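Local coordinates for tRNA (guanine-N(1)-)-methyltransferase (Corynebacterium diphtheriae, PDB 7KFF), which catalyses the transfer of a methyl group from S-adenosyl-L-methionine to N1 of guanosine-37 in tRNA, leaving S-adenosyl-L-homocysteine, at the interface of chains A and B. Sequence-based numbering; all coordinates share one arbitrary frame. Chains: chain A/B, tRNA (guanine-N(1)-)-methyltransferase.

Contacts 1 and 2 are neighbouring patches of one two-fold interface, their C-alpha centres about 11 Å apart, and each has a twin with the chains exchanged. A:Arg273, on helix 259-277, belongs to both: its guanidinium meets B:Ala144 and B:Glu188 in contact 1 and reaches weakly toward B:Gln174 in contact 2. A:Leu234 and A:Glu235 belong to contact 1, A:Pro237 to A:Tyr239 to contact 2. Together they dock the C-terminal helical part of chain A and the segment leading to it onto the S-adenosylmethionine-binding part of chain B, in keeping with the TrmD family, whose knotted catalytic domains work as dimers.

Contact 1: the interface of chains A and B. Residues chain A 228, 234-235, 273, 277; chain B 144-145, 188.
Helix 259-277 of chain A packs here against a loop of the knotted, cofactor-binding domain of chain B, where A:Arg273 and A:Leu234 enclose B:Ala144. Arginine suits the place by its long charged reach, which can bind a carbonyl and pair with an acid. Its guanidinium donates from A:Arg273 NH2 to the backbone carbonyl B:Ala144 O at 3.1 Å, in a fairly straight bond (161° at the hydrogen). The oxygen lies in the guanidinium plane, yet the donor stands well above the carbonyl plane, so no lone pair points at it. CG of A:Arg273 is anti to its backbone N (chi1 179°), and bends at chi2 and chi3 turn the chain toward the loop of chain B, bringing CD to 3.5 Å from B:Ala144 O.

The methyl of B:Ala144 is small enough to fit between the arginine and the backbone of chain A: B:Ala144 CB lies 3.4 Å from A:Arg273 NH2, and near the carbonyl of A:Glu235, a poorly ordered residue. The leucine supplies a greasy wall, A:Leu234 CB lying 4.0 Å from B:Ala144 CB. Beside it, A:Ser228 OG accepts a hydrogen bond from A:Glu235 N, which probably steadies the loop backbone.

From strand 185-190, B:Glu188 reaches out with an extended chain and crosses the arginine at about a right angle. Its carboxylate forms a long salt bridge, B:Glu188 OE2 to A:Arg273 NH1 at 3.6 Å, with the two planes tilted by 53°. This is charge pairing rather than a flat two-pronged grip, since OE1 sits over one guanidinium face near its rim. At the helix end, glycine probably allows a close approach: A:Val277 CG1 lies 3.5 Å from B:Gly145 C.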
loop_
_atom_site.group_PDB
_atom_site.type_symbol
_atom_site.label_atom_id
_atom_site.label_comp_id
_atom_site.label_asym_id
_atom_site.label_seq_id
_atom_site.Cartn_x
_atom_site.Cartn_y
_atom_site.Cartn_z
ATOM N N SER A 228 -10.517 -12.052 -0.434
ATOM C CA SER A 228 -9.206 -12.689 -0.409
ATOM C C SER A 228 -8.681 -12.743 1.014
ATOM O O SER A 228 -8.893 -11.818 1.803
ATOM C CB SER A 228 -8.225 -11.887 -1.282
ATOM O OG SER A 228 -8.414 -12.174 -2.661
ATOM N N LEU A 234 -6.258 -16.899 -1.838
ATOM C CA LEU A 234 -6.577 -15.790 -2.725
ATOM C C LEU A 234 -7.894 -16.051 -3.447
ATOM O O LEU A 234 -8.231 -17.192 -3.743
ATOM C CB LEU A 234 -5.480 -15.630 -3.778
ATOM C CG LEU A 234 -4.069 -15.448 -3.248
ATOM C CD1 LEU A 234 -3.096 -15.327 -4.437
ATOM C CD2 LEU A 234 -3.974 -14.255 -2.331
ATOM N N GLU A 235 -8.635 -14.984 -3.747
ATOM C CA GLU A 235 -9.852 -15.154 -4.529
ATOM C C GLU A 235 -9.514 -15.478 -5.981
ATOM O O GLU A 235 -8.524 -14.994 -6.535
ATOM C CB GLU A 235 -10.714 -13.889 -4.492
ATOM C CG GLU A 235 -11.551 -13.723 -3.224
ATOM C CD GLU A 235 -12.756 -14.659 -3.152
ATOM O OE1 GLU A 235 -13.100 -15.088 -2.027
ATOM O OE2 GLU A 235 -13.367 -14.948 -4.211
ATOM N N ARG A 273 -5.352 -20.089 -8.070
ATOM C CA ARG A 273 -4.721 -18.776 -8.030
ATOM C C ARG A 273 -3.684 -18.737 -6.918
ATOM O O ARG A 273 -2.591 -18.194 -7.098
ATOM C CB ARG A 273 -5.763 -17.672 -7.839
ATOM C CG ARG A 273 -5.176 -16.247 -7.766
ATOM C CD ARG A 273 -4.530 -15.801 -9.071
ATOM N NE ARG A 273 -5.540 -15.474 -10.075
ATOM C CZ ARG A 273 -6.055 -14.262 -10.270
ATOM N NH1 ARG A 273 -6.978 -14.087 -11.211
ATOM N NH2 ARG A 273 -5.642 -13.223 -9.544
ATOM N N VAL A 277 0.378 -18.068 -7.551
ATOM C CA VAL A 277 0.918 -16.785 -7.153
ATOM C C VAL A 277 1.522 -16.795 -5.755
ATOM O O VAL A 277 2.493 -16.074 -5.510
ATOM C CB VAL A 277 -0.214 -15.732 -7.257
ATOM C CG1 VAL A 277 0.271 -14.381 -6.841
ATOM C CG2 VAL A 277 -0.814 -15.690 -8.676
ATOM N N ALA B 144 -5.239 -10.574 -5.211
ATOM C CA ALA B 144 -4.874 -11.908 -5.674
ATOM C C ALA B 144 -3.724 -11.898 -6.675
ATOM O O ALA B 144 -3.450 -12.919 -7.303
ATOM C CB ALA B 144 -6.105 -12.602 -6.245
ATOM N N GLY B 145 -3.043 -10.770 -6.827
ATOM C CA GLY B 145 -1.881 -10.679 -7.692
ATOM C C GLY B 145 -0.592 -10.985 -6.955
ATOM O O GLY B 145 -0.521 -11.001 -5.733
ATOM N N GLU B 188 -0.671 -8.646 -12.791
ATOM C CA GLU B 188 -1.568 -8.475 -11.655
ATOM C C GLU B 188 -0.721 -8.338 -10.401
ATOM O O GLU B 188 0.232 -9.098 -10.212
ATOM C CB GLU B 188 -2.493 -9.687 -11.530
ATOM C CG GLU B 188 -3.569 -9.743 -12.637
ATOM C CD GLU B 188 -4.327 -11.054 -12.682
ATOM O OE1 GLU B 188 -3.695 -12.115 -12.882
ATOM O OE2 GLU B 188 -5.562 -11.035 -12.536
#

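Contact 2: the interface of chains A and B. Residues chain A 237-239, 273; chain B 172-175.
With CG anti to the backbone N (chi1 -168°) and a bend at chi2 (68°), B:Gln174 lays its aliphatic stem along A:Pro237 and turns its amide toward A:Arg273; glutamine suits the place by joining an apolar stem to a polar end. Across the same strip of chain A, A:Tyr239 has CG anti to its carbonyl carbon (chi1 -57°), which sets the ring beside B:Gln174 and B:Arg175.

Proline offers a rigid, apolar surface: A:Pro237 CB lies 3.6 Å from B:Gln174 CB. Tyrosine brings a broad, flat side chain whose edge can pack against an aliphatic stem. The ring turns that edge to B:Arg175, whose CG lies in the ring plane 3.9 Å from A:Tyr239 CE1; B:Gln174 CB is another neighbour of CE1. The backbone bond B:Gln174 N to A:Ser238 O, 3.0 Å, holds the two backbones together at this point; the donor lies almost on the line of the carbonyl, and an N-H at the start of helix 174-180 is well placed to give it. Beside it a water lies 2.8 Å from both B:Ile172 O and B:Gln174 OE1 and also meets A:Ser238 N. That amide oxygen also lies in the guanidinium plane of A:Arg273, in a weak bond from NH1.

B:Asp173, just before helix 174-180, acts as its N-cap, OD1 accepting from B:Arg175 N at 2.9 Å through the anti lone pair. B:Arg175 grips the same carboxylate side-on, NE to OD1 and NH2 to OD2. This pairing within chain B probably holds the acid in place, with B:Asp173 OD2 3.3 Å from A:Tyr239 CA. The site thus lies where the loop 237-239 of chain A passes over the N-terminal end of helix 174-180 in chain B, with helix 259-277 of chain A flanking it.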
loop_
_atom_site.group_PDB
_atom_site.type_symbol
_atom_site.label_atom_id
_atom_site.label_comp_id
_atom_site.label_asym_id
_atom_site.label_seq_id
_atom_site.Cartn_x
_atom_site.Cartn_y
_atom_site.Cartn_z
ATOM N N PRO A 237 -10.832 -15.808 -10.193
ATOM C CA PRO A 237 -11.349 -14.831 -11.161
ATOM C C PRO A 237 -12.862 -14.697 -11.116
ATOM O O PRO A 237 -13.588 -15.600 -10.682
ATOM C CB PRO A 237 -10.905 -15.393 -12.512
ATOM C CG PRO A 237 -10.762 -16.859 -12.264
ATOM C CD PRO A 237 -10.261 -16.993 -10.858
ATOM N N SER A 238 -13.324 -13.535 -11.585
ATOM C CA SER A 238 -14.743 -13.243 -11.715
ATOM C C SER A 238 -15.074 -12.900 -13.160
ATOM O O SER A 238 -14.213 -12.456 -13.925
ATOM C CB SER A 238 -15.142 -12.058 -10.845
ATOM O OG SER A 238 -14.931 -12.352 -9.476
ATOM N N TYR A 239 -16.347 -13.079 -13.512
ATOM C CA TYR A 239 -16.818 -12.872 -14.871
ATOM C C TYR A 239 -18.208 -12.264 -14.846
ATOM O O TYR A 239 -18.987 -12.520 -13.926
ATOM C CB TYR A 239 -16.893 -14.209 -15.633
ATOM C CG TYR A 239 -15.590 -14.956 -15.685
ATOM C CD1 TYR A 239 -14.686 -14.714 -16.700
ATOM C CD2 TYR A 239 -15.241 -15.870 -14.704
ATOM C CE1 TYR A 239 -13.475 -15.374 -16.748
ATOM C CE2 TYR A 239 -14.031 -16.545 -14.750
ATOM C CZ TYR A 239 -13.154 -16.291 -15.765
ATOM O OH TYR A 239 -11.941 -16.934 -15.806
ATOM N N ARG A 273 -5.352 -20.089 -8.070
ATOM C CA ARG A 273 -4.721 -18.776 -8.030
ATOM C C ARG A 273 -3.684 -18.737 -6.918
ATOM O O ARG A 273 -2.591 -18.194 -7.098
ATOM C CB ARG A 273 -5.763 -17.672 -7.839
ATOM C CG ARG A 273 -5.176 -16.247 -7.766
ATOM C CD ARG A 273 -4.530 -15.801 -9.071
ATOM N NE ARG A 273 -5.540 -15.474 -10.075
ATOM C CZ ARG A 273 -6.055 -14.262 -10.270
ATOM N NH1 ARG A 273 -6.978 -14.087 -11.211
ATOM N NH2 ARG A 273 -5.642 -13.223 -9.544
ATOM N N ILE B 172 -12.353 -6.774 -12.003
ATOM C CA ILE B 172 -12.519 -6.697 -13.446
ATOM C C ILE B 172 -12.684 -8.104 -14.002
ATOM O O ILE B 172 -11.967 -9.027 -13.608
ATOM C CB ILE B 172 -11.287 -6.001 -14.064
ATOM C CG1 ILE B 172 -11.113 -4.579 -13.501
ATOM C CG2 ILE B 172 -11.393 -5.998 -15.579
ATOM C CD1 ILE B 172 -9.827 -3.925 -13.925
ATOM N N ASP B 173 -13.627 -8.276 -14.924
ATOM C CA ASP B 173 -13.798 -9.565 -15.600
ATOM C C ASP B 173 -12.440 -10.070 -16.076
ATOM O O ASP B 173 -11.703 -9.360 -16.764
ATOM C CB ASP B 173 -14.733 -9.373 -16.801
ATOM C CG ASP B 173 -15.068 -10.663 -17.543
ATOM O OD1 ASP B 173 -14.169 -11.277 -18.134
ATOM O OD2 ASP B 173 -16.265 -11.026 -17.564
ATOM N N GLN B 174 -12.119 -11.314 -15.719
ATOM C CA GLN B 174 -10.764 -11.819 -15.941
ATOM C C GLN B 174 -10.395 -11.869 -17.416
ATOM O O GLN B 174 -9.210 -11.816 -17.765
ATOM C CB GLN B 174 -10.608 -13.190 -15.289
ATOM C CG GLN B 174 -9.177 -13.665 -15.223
ATOM C CD GLN B 174 -8.336 -12.839 -14.277
ATOM O OE1 GLN B 174 -8.841 -12.316 -13.285
ATOM N NE2 GLN B 174 -7.047 -12.723 -14.580
ATOM N N ARG B 175 -11.383 -11.999 -18.298
ATOM C CA ARG B 175 -11.062 -12.047 -19.720
ATOM C C ARG B 175 -10.421 -10.755 -20.208
ATOM O O ARG B 175 -9.667 -10.775 -21.184
ATOM C CB ARG B 175 -12.308 -12.333 -20.535
ATOM C CG ARG B 175 -12.842 -13.724 -20.257
ATOM C CD ARG B 175 -14.221 -13.911 -20.899
ATOM N NE ARG B 175 -15.196 -13.027 -20.272
ATOM C CZ ARG B 175 -16.447 -12.884 -20.684
ATOM N NH1 ARG B 175 -16.873 -13.579 -21.729
ATOM N NH2 ARG B 175 -17.262 -12.082 -20.019
HETATM O O HOH W 1 -11.305 -11.443 -12.297
#